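Local structure of protein yciF (Escherichia coli, 2GS4) at residues A[4-9]-A[125-130]; A[30-35]-A[39-44]; A[86-91]-A[99-104]; A[123-126]-A[132-135]. The protein is a homodimeric stress protein of the ferritin-like superfamily whose exact role is unsettled, though its resemblance to rubrerythrin suggests that it binds metal. All coordinates share one frame; numbering follows the deposited sequence.

Contact 1: A[4-9]-A[125-130]; sequences KTIEDV and EQLGYR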
loop_
_atom_site.group_PDB
_atom_site.type_symbol
_atom_site.label_atom_id
_atom_site.label_comp_id
_atom_site.label_asym_id
_atom_site.label_seq_id
_atom_site.Cartn_x
_atom_site.Cartn_y
_atom_site.Cartn_z
ATOM N N LYS A 4 -1.976 7.671 18.864
ATOM C CA LYS A 4 -1.323 8.815 19.516
ATOM C C LYS A 4 0.108 8.507 19.949
ATOM O O LYS A 4 0.942 9.405 20.041
ATOM C CB LYS A 4 -2.142 9.316 20.725
ATOM C CG LYS A 4 -1.476 10.453 21.558
ATOM C CD LYS A 4 -2.464 11.101 22.553
ATOM C CE LYS A 4 -1.790 12.063 23.552
ATOM N NZ LYS A 4 -1.201 11.391 24.757
ATOM N N THR A 5 0.400 7.239 20.203
ATOM C CA THR A 5 1.747 6.859 20.613
ATOM C C THR A 5 2.387 6.010 19.523
ATOM O O THR A 5 1.700 5.527 18.620
ATOM C CB THR A 5 1.740 6.047 21.922
ATOM O OG1 THR A 5 1.197 4.745 21.676
ATOM C CG2 THR A 5 0.887 6.746 22.972
ATOM N N ILE A 6 3.702 5.848 19.610
ATOM C CA ILE A 6 4.463 5.053 18.651
ATOM C C ILE A 6 3.900 3.644 18.701
ATOM O O ILE A 6 3.805 2.934 17.702
ATOM C CB ILE A 6 5.948 5.032 19.060
ATOM C CG1 ILE A 6 6.505 6.458 19.015
ATOM C CG2 ILE A 6 6.741 4.083 18.171
ATOM C CD1 ILE A 6 6.218 7.195 17.716
ATOM N N GLU A 7 3.509 3.281 19.911
ATOM C CA GLU A 7 2.936 1.991 20.216
ATOM C C GLU A 7 1.644 1.773 19.418
ATOM O O GLU A 7 1.452 0.705 18.832
ATOM C CB GLU A 7 2.677 1.927 21.722
ATOM C CG GLU A 7 3.185 0.670 22.367
ATOM C CD GLU A 7 2.620 -0.545 21.690
ATOM O OE1 GLU A 7 1.416 -0.513 21.369
ATOM O OE2 GLU A 7 3.366 -1.522 21.481
ATOM N N ASP A 8 0.761 2.773 19.389
ATOM C CA ASP A 8 -0.487 2.644 18.630
ATOM C C ASP A 8 -0.167 2.484 17.145
ATOM O O ASP A 8 -0.791 1.684 16.453
ATOM C CB ASP A 8 -1.394 3.874 18.772
ATOM C CG ASP A 8 -1.900 4.096 20.188
ATOM O OD1 ASP A 8 -2.226 3.116 20.893
ATOM O OD2 ASP A 8 -1.996 5.277 20.584
ATOM N N VAL A 9 0.801 3.260 16.655
ATOM C CA VAL A 9 1.197 3.183 15.248
ATOM C C VAL A 9 1.730 1.785 14.965
ATOM O O VAL A 9 1.393 1.180 13.950
ATOM C CB VAL A 9 2.311 4.209 14.889
ATOM C CG1 VAL A 9 2.789 3.979 13.451
ATOM C CG2 VAL A 9 1.790 5.632 15.024
ATOM N N GLU A 125 12.171 -1.977 17.325
ATOM C CA GLU A 125 13.468 -1.683 17.930
ATOM C C GLU A 125 13.419 -0.416 18.763
ATOM O O GLU A 125 13.912 -0.375 19.894
ATOM C CB GLU A 125 14.540 -1.519 16.860
ATOM C CG GLU A 125 15.456 -2.712 16.750
ATOM C CD GLU A 125 16.540 -2.515 15.718
ATOM O OE1 GLU A 125 16.206 -2.382 14.523
ATOM O OE2 GLU A 125 17.727 -2.488 16.102
ATOM N N GLN A 126 12.821 0.620 18.193
ATOM C CA GLN A 126 12.709 1.902 18.864
ATOM C C GLN A 126 11.768 1.888 20.065
ATOM O O GLN A 126 11.825 2.786 20.906
ATOM C CB GLN A 126 12.290 2.969 17.848
ATOM C CG GLN A 126 13.431 3.383 16.931
ATOM C CD GLN A 126 14.394 4.340 17.611
ATOM O OE1 GLN A 126 14.132 5.538 17.702
ATOM N NE2 GLN A 126 15.508 3.813 18.105
ATOM N N LEU A 127 10.905 0.879 20.157
ATOM C CA LEU A 127 9.987 0.794 21.291
ATOM C C LEU A 127 10.566 -0.098 22.388
ATOM O O LEU A 127 9.947 -0.302 23.428
ATOM C CB LEU A 127 8.623 0.260 20.840
ATOM C CG LEU A 127 7.732 1.215 20.035
ATOM C CD1 LEU A 127 6.716 0.424 19.228
ATOM C CD2 LEU A 127 7.035 2.184 20.979
ATOM N N GLY A 128 11.759 -0.626 22.147
ATOM C CA GLY A 128 12.397 -1.484 23.128
ATOM C C GLY A 128 11.910 -2.921 23.111
ATOM O O GLY A 128 12.108 -3.646 24.086
ATOM N N TYR A 129 11.255 -3.333 22.025
ATOM C CA TYR A 129 10.778 -4.714 21.910
ATOM C C TYR A 129 11.840 -5.519 21.178
ATOM O O TYR A 129 11.736 -5.762 19.977
ATOM C CB TYR A 129 9.463 -4.801 21.127
ATOM C CG TYR A 129 8.348 -3.964 21.694
ATOM C CD1 TYR A 129 8.391 -3.521 23.012
ATOM C CD2 TYR A 129 7.258 -3.590 20.907
ATOM C CE1 TYR A 129 7.387 -2.723 23.536
ATOM C CE2 TYR A 129 6.247 -2.790 21.419
ATOM C CZ TYR A 129 6.319 -2.357 22.736
ATOM O OH TYR A 129 5.341 -1.542 23.258
ATOM N N ARG A 130 12.856 -5.933 21.925
ATOM C CA ARG A 130 13.986 -6.688 21.403
ATOM C C ARG A 130 13.627 -7.956 20.618
ATOM O O ARG A 130 14.025 -8.110 19.465
ATOM C CB ARG A 130 14.916 -7.052 22.561
ATOM C CG ARG A 130 16.251 -7.628 22.156
ATOM C CD ARG A 130 16.802 -8.518 23.260
ATOM N NE ARG A 130 15.979 -9.712 23.442
ATOM C CZ ARG A 130 15.169 -9.925 24.474
ATOM N NH1 ARG A 130 15.062 -9.022 25.442
ATOM N NH2 ARG A 130 14.456 -11.042 24.538
#
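Across 121 intervening residues, the phenol of Tyr129 gives its proton to the carboxylate of Glu7, with OH to OE2 only 2.7 Å apart. OE2 lies at the edge of the ring, in its plane, and is met on its anti side, 25° out of the carboxylate plane; the flat groups are turned 46° against each other. Glu7 gets there by a bend at chi2 (-55°), which carries the acid toward the hydroxyl and also lays CG 3.2 Å from Tyr129 OH. Beside this polar pair, Leu127 is the apolar link. Its CB stands over the centre of the Tyr129 ring, 3.8 Å above the plane, while its CD2 presses on Ile6 CG2 at 3.4 Å, a close approach for two methyl groups. An alanine in place of Glu7 removes the carboxylate, and the Tyr129 hydroxyl is likely to be held less firmly, with Asn67 remaining beside it. Each segment carries a helix terminus. Thr5 and Asp8 form a capping box, in which Asp8 N donates to Thr5 OG1 over 3.1 Å, and Asp8 OD2 takes the N-H groups of Thr5 and Lys4. On the other segment Gly128, lacking a CB, accepts a positive phi that would jam a side chain against the preceding carbonyl, and closes a Schellman motif. Asn67, in the linker after helix 38-63, also bonds to Tyr129 OH. The contact thus ties the start of helix 6-33 to the turn between helices 95-126 and 130-159, with Gln126 of the second subunit packing on Ile6.

Contact 2: A[30-35]-A[39-44]; sequences KLARAT and KLSQAF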
loop_
_atom_site.group_PDB
_atom_site.type_symbol
_atom_site.label_atom_id
_atom_site.label_comp_id
_atom_site.label_asym_id
_atom_site.label_seq_id
_atom_site.Cartn_x
_atom_site.Cartn_y
_atom_site.Cartn_z
ATOM N N LYS A 30 -3.371 -19.257 -5.641
ATOM C CA LYS A 30 -3.925 -18.980 -6.962
ATOM C C LYS A 30 -2.773 -18.710 -7.935
ATOM O O LYS A 30 -2.770 -19.222 -9.053
ATOM C CB LYS A 30 -4.868 -17.765 -6.942
ATOM C CG LYS A 30 -6.256 -17.964 -6.295
ATOM C CD LYS A 30 -7.196 -16.802 -6.697
ATOM C CE LYS A 30 -8.558 -16.839 -5.991
ATOM N NZ LYS A 30 -9.538 -15.849 -6.559
ATOM N N LEU A 31 -1.788 -17.918 -7.519
ATOM C CA LEU A 31 -0.671 -17.633 -8.415
ATOM C C LEU A 31 0.072 -18.892 -8.816
ATOM O O LEU A 31 0.459 -19.039 -9.974
ATOM C CB LEU A 31 0.317 -16.652 -7.784
ATOM C CG LEU A 31 -0.097 -15.186 -7.744
ATOM C CD1 LEU A 31 0.862 -14.449 -6.836
ATOM C CD2 LEU A 31 -0.091 -14.589 -9.152
ATOM N N ALA A 32 0.279 -19.801 -7.872
ATOM C CA ALA A 32 0.993 -21.021 -8.194
ATOM C C ALA A 32 0.283 -21.809 -9.300
ATOM O O ALA A 32 0.941 -22.482 -10.095
ATOM C CB ALA A 32 1.163 -21.877 -6.944
ATOM N N ARG A 33 -1.049 -21.719 -9.354
ATOM C CA ARG A 33 -1.848 -22.419 -10.370
ATOM C C ARG A 33 -2.062 -21.574 -11.632
ATOM O O ARG A 33 -2.634 -22.051 -12.610
ATOM C CB ARG A 33 -3.240 -22.788 -9.822
ATOM C CG ARG A 33 -3.244 -23.682 -8.596
ATOM C CD ARG A 33 -4.643 -23.888 -7.993
ATOM N NE ARG A 33 -4.513 -24.523 -6.684
ATOM C CZ ARG A 33 -5.239 -25.550 -6.250
ATOM N NH1 ARG A 33 -6.183 -26.085 -7.015
ATOM N NH2 ARG A 33 -4.996 -26.062 -5.049
ATOM N N ALA A 34 -1.613 -20.324 -11.611
ATOM C CA ALA A 34 -1.815 -19.442 -12.758
ATOM C C ALA A 34 -0.756 -19.538 -13.851
ATOM O O ALA A 34 -0.882 -18.886 -14.891
ATOM C CB ALA A 34 -1.923 -17.995 -12.276
ATOM N N THR A 35 0.267 -20.359 -13.640
ATOM C CA THR A 35 1.344 -20.467 -14.614
ATOM C C THR A 35 1.793 -21.891 -14.943
ATOM O O THR A 35 1.789 -22.769 -14.081
ATOM C CB THR A 35 2.560 -19.674 -14.115
ATOM O OG1 THR A 35 3.638 -19.800 -15.045
ATOM C CG2 THR A 35 3.001 -20.194 -12.755
ATOM N N LYS A 39 8.972 -23.920 -12.514
ATOM C CA LYS A 39 9.883 -23.260 -11.594
ATOM C C LYS A 39 9.213 -22.054 -10.931
ATOM O O LYS A 39 9.452 -21.784 -9.755
ATOM C CB LYS A 39 11.177 -22.845 -12.320
ATOM C CG LYS A 39 12.111 -24.026 -12.613
ATOM C CD LYS A 39 12.419 -24.790 -11.321
ATOM C CE LYS A 39 13.154 -26.104 -11.568
ATOM N NZ LYS A 39 14.580 -25.927 -11.948
ATOM N N LEU A 40 8.373 -21.338 -11.676
ATOM C CA LEU A 40 7.682 -20.179 -11.113
ATOM C C LEU A 40 6.593 -20.672 -10.166
ATOM O O LEU A 40 6.432 -20.148 -9.062
ATOM C CB LEU A 40 7.056 -19.318 -12.222
ATOM C CG LEU A 40 6.238 -18.109 -11.745
ATOM C CD1 LEU A 40 7.079 -17.279 -10.791
ATOM C CD2 LEU A 40 5.794 -17.262 -12.936
ATOM N N SER A 41 5.845 -21.680 -10.606
ATOM C CA SER A 41 4.772 -22.263 -9.810
ATOM C C SER A 41 5.313 -22.665 -8.440
ATOM O O SER A 41 4.696 -22.395 -7.412
ATOM C CB SER A 41 4.211 -23.495 -10.520
ATOM O OG SER A 41 3.086 -24.031 -9.846
ATOM N N GLN A 42 6.480 -23.299 -8.436
ATOM C CA GLN A 42 7.102 -23.741 -7.192
ATOM C C GLN A 42 7.540 -22.591 -6.301
ATOM O O GLN A 42 7.463 -22.689 -5.074
ATOM C CB GLN A 42 8.289 -24.643 -7.500
ATOM C CG GLN A 42 7.867 -25.892 -8.248
ATOM C CD GLN A 42 9.025 -26.796 -8.587
ATOM O OE1 GLN A 42 10.193 -26.414 -8.471
ATOM N NE2 GLN A 42 8.709 -28.008 -9.017
ATOM N N ALA A 43 7.994 -21.500 -6.908
ATOM C CA ALA A 43 8.417 -20.350 -6.122
ATOM C C ALA A 43 7.204 -19.753 -5.413
ATOM O O ALA A 43 7.307 -19.292 -4.277
ATOM C CB ALA A 43 9.077 -19.313 -7.016
ATOM N N PHE A 44 6.050 -19.758 -6.076
ATOM C CA PHE A 44 4.839 -19.224 -5.458
ATOM C C PHE A 44 4.396 -20.184 -4.352
ATOM O O PHE A 44 3.952 -19.757 -3.291
ATOM C CB PHE A 44 3.698 -19.052 -6.481
ATOM C CG PHE A 44 3.860 -17.859 -7.395
ATOM C CD1 PHE A 44 4.126 -16.584 -6.884
ATOM C CD2 PHE A 44 3.696 -18.002 -8.774
ATOM C CE1 PHE A 44 4.235 -15.475 -7.743
ATOM C CE2 PHE A 44 3.802 -16.902 -9.629
ATOM C CZ PHE A 44 4.067 -15.643 -9.115
#
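Leu31 and Phe44 share one torsion choice: each has CG anti to its carbonyl carbon (chi1 -76° in both), and from their two helices this brings the leucine over the aromatic ring. Leu31 CB sits 3.7 Å from the centroid of the Phe44 ring and 8° off its normal, a CH-pi contact over the face, while Leu31 CD1 reaches the ring atom CE1 of Phe44 at 3.6 Å. A flat ring suits this place because it offers a broad apolar face to a branched aliphatic chain. Nearer the backbones the side chains shrink: Ala32 CB meets Phe44 CB at 3.8 Å, and small residues let the helices draw close, with the CA atoms of Ala32 and Ser41 only 4.3 Å apart. Ser41, its OG swung anti to the backbone N, donates to Ala32 O at 2.7 Å, tilted 27° from the carbonyl plane. It thus serves a carbonyl in the last turn of the first helix. Thr35 lays CG2 4.0 Å from Leu40 CG; its OG1 is engaged by Asp99 of helix 95-126 and by Asn37 N in the turn. With a serine in place of Phe44 the ring is gone, and a gap would probably open beside Leu31 between the two helices. Leu102 and Ile89 press on Leu31 from two further helices. Two antiparallel helices joined by a very short turn make a helical hairpin, here the first pair of the four-helix bundle that characterises ferritin-like proteins.

Contact 3: A[86-91]-A[99-104]; sequences NEVIES and DAALIA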
loop_
_atom_site.group_PDB
_atom_site.type_symbol
_atom_site.label_atom_id
_atom_site.label_comp_id
_atom_site.label_asym_id
_atom_site.label_seq_id
_atom_site.Cartn_x
_atom_site.Cartn_y
_atom_site.Cartn_z
ATOM N N ASN A 86 -4.175 -10.616 -9.874
ATOM C CA ASN A 86 -5.309 -11.356 -10.413
ATOM C C ASN A 86 -5.678 -10.864 -11.810
ATOM O O ASN A 86 -6.117 -11.651 -12.652
ATOM C CB ASN A 86 -6.518 -11.248 -9.470
ATOM C CG ASN A 86 -7.549 -12.334 -9.719
ATOM O OD1 ASN A 86 -7.210 -13.507 -9.912
ATOM N ND2 ASN A 86 -8.822 -11.950 -9.699
ATOM N N GLU A 87 -5.511 -9.570 -12.065
ATOM C CA GLU A 87 -5.826 -9.042 -13.384
ATOM C C GLU A 87 -4.929 -9.710 -14.426
ATOM O O GLU A 87 -5.315 -9.866 -15.579
ATOM C CB GLU A 87 -5.641 -7.526 -13.428
ATOM C CG GLU A 87 -6.943 -6.761 -13.499
ATOM C CD GLU A 87 -6.736 -5.322 -13.897
ATOM O OE1 GLU A 87 -6.380 -5.075 -15.069
ATOM O OE2 GLU A 87 -6.920 -4.436 -13.040
ATOM N N VAL A 88 -3.721 -10.098 -14.014
ATOM C CA VAL A 88 -2.799 -10.781 -14.925
ATOM C C VAL A 88 -3.264 -12.228 -15.070
ATOM O O VAL A 88 -3.371 -12.744 -16.184
ATOM C CB VAL A 88 -1.333 -10.770 -14.399
ATOM C CG1 VAL A 88 -0.449 -11.611 -15.297
ATOM C CG2 VAL A 88 -0.799 -9.325 -14.360
ATOM N N ILE A 89 -3.544 -12.864 -13.934
ATOM C CA ILE A 89 -4.014 -14.258 -13.880
ATOM C C ILE A 89 -5.232 -14.474 -14.776
ATOM O O ILE A 89 -5.299 -15.439 -15.546
ATOM C CB ILE A 89 -4.444 -14.670 -12.424
ATOM C CG1 ILE A 89 -3.226 -14.760 -11.499
ATOM C CG2 ILE A 89 -5.204 -15.995 -12.451
ATOM C CD1 ILE A 89 -3.577 -14.855 -10.005
ATOM N N GLU A 90 -6.193 -13.564 -14.668
ATOM C CA GLU A 90 -7.438 -13.651 -15.416
ATOM C C GLU A 90 -7.418 -13.086 -16.837
ATOM O O GLU A 90 -8.448 -13.088 -17.518
ATOM C CB GLU A 90 -8.542 -12.965 -14.608
ATOM C CG GLU A 90 -8.683 -13.492 -13.182
ATOM C CD GLU A 90 -9.399 -14.831 -13.121
ATOM O OE1 GLU A 90 -10.581 -14.896 -13.527
ATOM O OE2 GLU A 90 -8.780 -15.815 -12.666
ATOM N N SER A 91 -6.264 -12.593 -17.283
ATOM C CA SER A 91 -6.157 -12.042 -18.634
ATOM C C SER A 91 -5.870 -13.185 -19.600
ATOM O O SER A 91 -5.786 -14.343 -19.183
ATOM C CB SER A 91 -4.999 -11.057 -18.712
ATOM O OG SER A 91 -3.764 -11.757 -18.688
ATOM N N ASP A 99 4.053 -14.823 -17.782
ATOM C CA ASP A 99 4.981 -15.017 -16.676
ATOM C C ASP A 99 5.770 -13.758 -16.288
ATOM O O ASP A 99 6.101 -13.566 -15.118
ATOM C CB ASP A 99 5.925 -16.180 -17.000
ATOM C CG ASP A 99 5.193 -17.521 -17.073
ATOM O OD1 ASP A 99 5.736 -18.470 -17.677
ATOM O OD2 ASP A 99 4.074 -17.628 -16.521
ATOM N N ALA A 100 6.062 -12.900 -17.261
ATOM C CA ALA A 100 6.796 -11.665 -16.987
ATOM C C ALA A 100 5.924 -10.794 -16.092
ATOM O O ALA A 100 6.398 -10.186 -15.132
ATOM C CB ALA A 100 7.105 -10.929 -18.289
ATOM N N ALA A 101 4.640 -10.746 -16.420
ATOM C CA ALA A 101 3.682 -9.962 -15.655
ATOM C C ALA A 101 3.450 -10.569 -14.272
ATOM O O ALA A 101 3.367 -9.849 -13.286
ATOM C CB ALA A 101 2.365 -9.868 -16.413
ATOM N N LEU A 102 3.351 -11.890 -14.196
ATOM C CA LEU A 102 3.124 -12.544 -12.905
ATOM C C LEU A 102 4.292 -12.298 -11.957
ATOM O O LEU A 102 4.100 -11.961 -10.789
ATOM C CB LEU A 102 2.880 -14.045 -13.099
ATOM C CG LEU A 102 1.534 -14.351 -13.769
ATOM C CD1 LEU A 102 1.413 -15.843 -14.074
ATOM C CD2 LEU A 102 0.403 -13.900 -12.863
ATOM N N ILE A 103 5.509 -12.430 -12.472
ATOM C CA ILE A 103 6.706 -12.201 -11.682
ATOM C C ILE A 103 6.758 -10.734 -11.258
ATOM O O ILE A 103 7.016 -10.423 -10.098
ATOM C CB ILE A 103 7.951 -12.573 -12.502
ATOM C CG1 ILE A 103 7.890 -14.069 -12.827
ATOM C CG2 ILE A 103 9.221 -12.205 -11.752
ATOM C CD1 ILE A 103 9.088 -14.613 -13.556
ATOM N N ALA A 104 6.478 -9.837 -12.199
ATOM C CA ALA A 104 6.482 -8.407 -11.912
ATOM C C ALA A 104 5.425 -8.052 -10.862
ATOM O O ALA A 104 5.682 -7.248 -9.967
ATOM C CB ALA A 104 6.247 -7.611 -13.198
#
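Val88 meets helix 95-126 along its whole side chain. Its CB stands 3.9 Å from Leu102 CD2. Of its two methyls, CG1 is wedged between two partners, Leu102 CD2 at 3.4 Å and Ala101 CB at 3.5 Å, both closer than carbon atoms usually pack. CG2 leans on the same alanine, its distance to Ala101 CB being 3.8 Å. The fork of the valine thus straddles Ala101, and alanine suits the place because its single methyl fits into that fork. Leu102 approaches from one side: with chi1 at -70° its CG lies anti to the carbonyl carbon, which brings CD2 in toward both Val88 and Ile89. Ile89 touches it more loosely, Ile89 CG1 to Leu102 CD2 at 4.0 Å, the two chains crossing at about a right angle. The end of the first helix is fixed by Ser91, whose backbone N and OG both donate to Val88 O; the bond from Ser91 OG to Val88 O is 2.7 Å long. Arg98 reaches back to Ile89 O, so the following helix also holds this terminus. Ile103, next in sequence to Leu102, packs on Leu153 of helix 130-159. What results is an antiparallel helical hairpin, held across the segments by aliphatic contacts alone, in which the short helix 76-89 lies against helix 95-126 as an addition to the four long helices of a ferritin-like bundle.

Contact 4: A[123-126]-A[132-135]; sequences LAEQ and AAKL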
loop_
_atom_site.group_PDB
_atom_site.type_symbol
_atom_site.label_atom_id
_atom_site.label_comp_id
_atom_site.label_asym_id
_atom_site.label_seq_id
_atom_site.Cartn_x
_atom_site.Cartn_y
_atom_site.Cartn_z
ATOM N N LEU A 123 10.387 0.206 14.196
ATOM C CA LEU A 123 9.483 0.660 15.247
ATOM C C LEU A 123 9.633 -0.235 16.474
ATOM O O LEU A 123 9.757 0.252 17.594
ATOM C CB LEU A 123 8.032 0.646 14.762
ATOM C CG LEU A 123 7.699 1.699 13.703
ATOM C CD1 LEU A 123 6.214 1.646 13.387
ATOM C CD2 LEU A 123 8.077 3.084 14.211
ATOM N N ALA A 124 9.631 -1.545 16.261
ATOM C CA ALA A 124 9.786 -2.479 17.365
ATOM C C ALA A 124 11.100 -2.184 18.086
ATOM O O ALA A 124 11.137 -2.135 19.314
ATOM C CB ALA A 124 9.773 -3.920 16.850
ATOM N N GLU A 125 12.171 -1.977 17.325
ATOM C CA GLU A 125 13.468 -1.683 17.930
ATOM C C GLU A 125 13.419 -0.416 18.763
ATOM O O GLU A 125 13.912 -0.375 19.894
ATOM C CB GLU A 125 14.540 -1.519 16.860
ATOM C CG GLU A 125 15.456 -2.712 16.750
ATOM C CD GLU A 125 16.540 -2.515 15.718
ATOM O OE1 GLU A 125 16.206 -2.382 14.523
ATOM O OE2 GLU A 125 17.727 -2.488 16.102
ATOM N N GLN A 126 12.821 0.620 18.193
ATOM C CA GLN A 126 12.709 1.902 18.864
ATOM C C GLN A 126 11.768 1.888 20.065
ATOM O O GLN A 126 11.825 2.786 20.906
ATOM C CB GLN A 126 12.290 2.969 17.848
ATOM C CG GLN A 126 13.431 3.383 16.931
ATOM C CD GLN A 126 14.394 4.340 17.611
ATOM O OE1 GLN A 126 14.132 5.538 17.702
ATOM N NE2 GLN A 126 15.508 3.813 18.105
ATOM N N ALA A 132 10.819 -8.856 19.382
ATOM C CA ALA A 132 10.001 -8.526 18.226
ATOM C C ALA A 132 10.898 -8.062 17.077
ATOM O O ALA A 132 10.775 -8.562 15.961
ATOM C CB ALA A 132 8.983 -7.447 18.586
ATOM N N ALA A 133 11.810 -7.129 17.346
ATOM C CA ALA A 133 12.695 -6.629 16.293
ATOM C C ALA A 133 13.456 -7.755 15.598
ATOM O O ALA A 133 13.583 -7.769 14.374
ATOM C CB ALA A 133 13.680 -5.621 16.869
ATOM N N LYS A 134 13.964 -8.694 16.387
ATOM C CA LYS A 134 14.723 -9.814 15.852
ATOM C C LYS A 134 13.841 -10.649 14.933
ATOM O O LYS A 134 14.263 -11.059 13.852
ATOM C CB LYS A 134 15.251 -10.684 16.997
ATOM C CG LYS A 134 15.810 -9.905 18.184
ATOM C CD LYS A 134 17.029 -9.053 17.828
ATOM C CE LYS A 134 16.666 -7.600 17.527
ATOM N NZ LYS A 134 16.057 -6.885 18.690
ATOM N N LEU A 135 12.614 -10.901 15.372
ATOM C CA LEU A 135 11.678 -11.686 14.586
ATOM C C LEU A 135 11.295 -10.986 13.299
ATOM O O LEU A 135 11.265 -11.595 12.238
ATOM C CB LEU A 135 10.417 -11.962 15.392
ATOM C CG LEU A 135 10.668 -12.838 16.609
ATOM C CD1 LEU A 135 9.414 -12.897 17.448
ATOM C CD2 LEU A 135 11.105 -14.227 16.156
#
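Ala124 and Ala133 lie side by side on two neighbouring helices, their CA atoms 5.2 Å apart, a closeness that one-carbon side chains allow. The methyl of Ala124 touches Ala132 CB at 4.0 Å and comes within 3.8 Å of Ala133 N, so it rests partly on the backbone of the other helix. Next to it, the aliphatic part of Glu125 lies alongside the second alanine: Glu125 CG meets Ala133 CB at 3.4 Å. To run there Glu125 holds chi1 at -104°, away from a staggered position, after which the chain extends and carries the carboxylate beyond the alanine. Its acid ends outside the pair, in a salt bridge from OE1 to Lys137 one turn further along helix 130-159. Lys134 is a weaker electrostatic neighbour, NZ standing 5.4 Å from Glu125 OE2 without contact; its ammonium is bonded instead to the carbonyl of Arg130. A further layer presses the alanines from the bundle side. Phe10 of helix 6-33 packs on Ala124, and Val61 of helix 38-63 on Ala132, larger side chains against small methyls. Leu123, pointing elsewhere, meets Val9 of its own chain and Val9 of the second subunit. The chemistry is therefore divided by depth: buried methyls set how close the helices come, while at the partly exposed margin the salt bridge of Glu125 with Lys137 probably adds attraction at a smaller desolvation cost than it would have in the core.

Overall arrangement
The four contacts lie at two ends of one elongated helical bundle. Contacts 1 and 4, with centres 8 Å apart, share Glu125 and Gln126 and both reach the second subunit; between them Tyr129 N probably donates to Ala124 O. Contacts 2 and 3, centres 11 Å apart, meet directly at the far end, through one polar bond and leucine-isoleucine packing. Helix 95-126 serves contacts 1, 3 and 4, while helix 6-33 serves contacts 1 and 2. Contact 4 is the buried one and joins its helices through alanine methyls; the others are partly buried. Contacts 1 and 2 each carry a side-chain hydrogen bond between segments, whereas contact 3 is wholly aliphatic.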